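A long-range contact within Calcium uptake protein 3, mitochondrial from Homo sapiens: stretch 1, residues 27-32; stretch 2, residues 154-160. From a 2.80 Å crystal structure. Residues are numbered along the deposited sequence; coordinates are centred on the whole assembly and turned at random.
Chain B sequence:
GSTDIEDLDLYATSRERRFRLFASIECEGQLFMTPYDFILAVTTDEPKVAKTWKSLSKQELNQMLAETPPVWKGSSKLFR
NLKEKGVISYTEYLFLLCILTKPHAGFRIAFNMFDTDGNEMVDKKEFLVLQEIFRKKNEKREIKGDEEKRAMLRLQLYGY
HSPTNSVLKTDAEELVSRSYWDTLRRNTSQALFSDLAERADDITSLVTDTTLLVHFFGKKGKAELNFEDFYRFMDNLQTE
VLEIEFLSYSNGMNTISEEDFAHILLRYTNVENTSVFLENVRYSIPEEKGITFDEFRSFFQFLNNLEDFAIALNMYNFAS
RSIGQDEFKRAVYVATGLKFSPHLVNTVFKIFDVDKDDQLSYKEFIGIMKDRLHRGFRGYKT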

# COMPACT_ATOMS: atom_id res chain seq x y z
N CYS B 27 -1.48 -36.99 -8.65
CA CYS B 27 -2.43 -38.00 -8.16
C CYS B 27 -3.77 -37.75 -8.83
O CYS B 27 -4.41 -36.73 -8.56
CB CYS B 27 -2.54 -37.95 -6.63
SG CYS B 27 -4.02 -38.82 -5.97
N GLU B 28 -4.20 -38.70 -9.66
CA GLU B 28 -5.42 -38.58 -10.47
C GLU B 28 -5.41 -37.30 -11.29
O GLU B 28 -6.35 -36.51 -11.28
CB GLU B 28 -6.66 -38.69 -9.60
CG GLU B 28 -6.46 -39.70 -8.48
CD GLU B 28 -7.75 -40.32 -8.01
OE1 GLU B 28 -7.70 -41.42 -7.39
OE2 GLU B 28 -8.82 -39.72 -8.27
N GLY B 29 -4.28 -37.09 -11.96
CA GLY B 29 -4.08 -35.99 -12.88
C GLY B 29 -3.87 -34.63 -12.26
O GLY B 29 -3.36 -33.73 -12.94
N GLN B 30 -4.26 -34.43 -11.01
CA GLN B 30 -3.92 -33.19 -10.34
C GLN B 30 -2.46 -33.20 -9.93
O GLN B 30 -1.95 -34.20 -9.42
CB GLN B 30 -4.81 -32.94 -9.13
CG GLN B 30 -4.45 -31.63 -8.48
CD GLN B 30 -5.44 -31.22 -7.46
OE1 GLN B 30 -6.37 -31.98 -7.17
NE2 GLN B 30 -5.26 -30.04 -6.87
N LEU B 31 -1.78 -32.08 -10.16
CA LEU B 31 -0.37 -31.96 -9.80
C LEU B 31 -0.18 -31.27 -8.45
O LEU B 31 -0.98 -30.42 -8.04
CB LEU B 31 0.38 -31.18 -10.87
CG LEU B 31 0.37 -31.81 -12.24
CD1 LEU B 31 1.26 -30.97 -13.12
CD2 LEU B 31 0.80 -33.28 -12.22
N PHE B 32 0.91 -31.62 -7.77
CA PHE B 32 1.14 -31.11 -6.42
C PHE B 32 2.59 -30.77 -6.20
O PHE B 32 3.51 -31.32 -6.79
CB PHE B 32 0.71 -32.10 -5.32
CG PHE B 32 -0.74 -32.37 -5.30
CD1 PHE B 32 -1.61 -31.49 -4.69
CD2 PHE B 32 -1.25 -33.49 -5.92
CE1 PHE B 32 -2.96 -31.73 -4.68
CE2 PHE B 32 -2.61 -33.75 -5.92
CZ PHE B 32 -3.47 -32.87 -5.29
N ARG B 154 -6.40 -27.45 -16.62
CA ARG B 154 -7.32 -27.20 -15.52
C ARG B 154 -7.33 -28.36 -14.55
O ARG B 154 -7.29 -28.16 -13.33
CB ARG B 154 -8.71 -26.96 -16.08
CG ARG B 154 -9.75 -26.46 -15.11
CD ARG B 154 -11.02 -26.06 -15.88
NE ARG B 154 -10.68 -25.23 -17.04
CZ ARG B 154 -11.03 -25.50 -18.30
NH1 ARG B 154 -11.74 -26.59 -18.57
NH2 ARG B 154 -10.67 -24.68 -19.28
N LEU B 155 -7.37 -29.58 -15.07
CA LEU B 155 -7.25 -30.75 -14.21
C LEU B 155 -5.94 -30.73 -13.44
O LEU B 155 -5.92 -30.94 -12.22
CB LEU B 155 -7.36 -32.03 -15.04
CG LEU B 155 -7.22 -33.29 -14.19
CD1 LEU B 155 -8.49 -33.63 -13.42
CD2 LEU B 155 -6.82 -34.43 -15.08
N GLN B 156 -4.83 -30.48 -14.14
CA GLN B 156 -3.53 -30.49 -13.48
C GLN B 156 -3.51 -29.53 -12.30
O GLN B 156 -2.92 -29.83 -11.25
CB GLN B 156 -2.41 -30.16 -14.47
CG GLN B 156 -1.85 -31.39 -15.22
CD GLN B 156 -0.60 -31.05 -16.02
OE1 GLN B 156 -0.19 -29.90 -16.07
NE2 GLN B 156 -0.02 -32.05 -16.67
N LEU B 157 -4.14 -28.36 -12.47
CA LEU B 157 -4.08 -27.32 -11.45
C LEU B 157 -5.16 -27.44 -10.37
O LEU B 157 -4.91 -27.02 -9.23
CB LEU B 157 -4.18 -25.94 -12.13
CG LEU B 157 -3.14 -25.53 -13.18
CD1 LEU B 157 -3.58 -24.29 -13.90
CD2 LEU B 157 -1.76 -25.30 -12.58
N TYR B 158 -6.35 -28.01 -10.66
CA TYR B 158 -7.41 -28.07 -9.65
C TYR B 158 -8.11 -29.41 -9.43
O TYR B 158 -8.93 -29.48 -8.52
CB TYR B 158 -8.51 -27.02 -9.91
CG TYR B 158 -8.02 -25.66 -10.38
CD1 TYR B 158 -7.65 -24.69 -9.45
CD2 TYR B 158 -7.98 -25.33 -11.73
CE1 TYR B 158 -7.20 -23.45 -9.85
CE2 TYR B 158 -7.55 -24.10 -12.14
CZ TYR B 158 -7.15 -23.16 -11.20
OH TYR B 158 -6.71 -21.91 -11.60
N GLY B 159 -7.84 -30.44 -10.21
CA GLY B 159 -8.54 -31.70 -10.02
C GLY B 159 -9.92 -31.70 -10.65
O GLY B 159 -10.23 -30.88 -11.52
N TYR B 160 -10.74 -32.67 -10.21
CA TYR B 160 -12.16 -32.95 -10.59
C TYR B 160 -12.28 -34.40 -11.09
O TYR B 160 -12.26 -34.68 -12.29
CB TYR B 160 -12.73 -32.00 -11.67
O HOH W 1 -3.03 -28.43 -7.70

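A short strand, residues 30-32, packs against the last turn of a helix in a close, largely backbone-mediated contact, fixed by one direct hydrogen bond, two CA-H...O contacts and a bridging water. The strand and the helix segment 154-158 approach to 5.2 Å between axes, with 45° between their N-to-C directions, and the contact buries 325 Å² counted over both sides. The backbones come nearest at Gln30 and Gln156, whose CA atoms lie 4.2 Å apart. Next to this point, Leu31 N donates to Gln156 O at 2.7 Å; the N-H...O angle of 174° makes the bond nearly linear. Gln156 O receives no backbone hydrogen bond from within the stretch, since Tyr160 N, its i+4 amide, lies 8.4 Å from Gln156 O; the strand amide takes it instead.

Two weaker CA-H...O contacts precede this bond along the chain. Gln156 CA directs its hydrogen at Gly29 O (CA to O 3.3 Å, 161° at the hydrogen), while Gln30 CA does the same toward Leu155 O (3.5 Å, 144°). Leu155 O also accepts from Gly159 N at 2.8 Å, so this carbonyl serves the helix end while touching the strand.

Glycines permit the close fit at two places. Gly29 lies within the type I' turn from Cys27 to Gln30, and its CA sits 3.8 Å from Leu155 CD2; an ideal CB there would fall 2.5 Å from that methyl, a clash, and the positive phi of 75° by itself favours glycine. Gly159, the first residue to leave helical angles, has phi 81° and psi -163°. An ideal CB on Gly159 would lie 2.7 Å from Gln30 OE1, a clash, and would also jam against the preceding carbonyl oxygen.

The Gln30 side chain, with chi1 and chi2 both t, extends along the helix end. Gln30 CD reaches 3.8 Å from Tyr158 C, and Gln30 OE1 lies 3.6 Å from Gly159 CA. Gln30 NE2 is 3.8 Å from Leu157 O, too far for a direct hydrogen bond, and a water spans the gap: it accepts from Gln30 NE2 at 2.9 Å and donates to Leu157 O at 2.8 Å and to Leu31 O at 2.9 Å, tying strand to helix a second time.

Side-chain packing completes the contact. Leu31 CD1 comes within 3.4 Å of Gln156 CD, setting a methyl against the amide carbon. Leu157 and Tyr158 direct their CA-to-CB bonds away from the strand and take part mainly through backbone atoms.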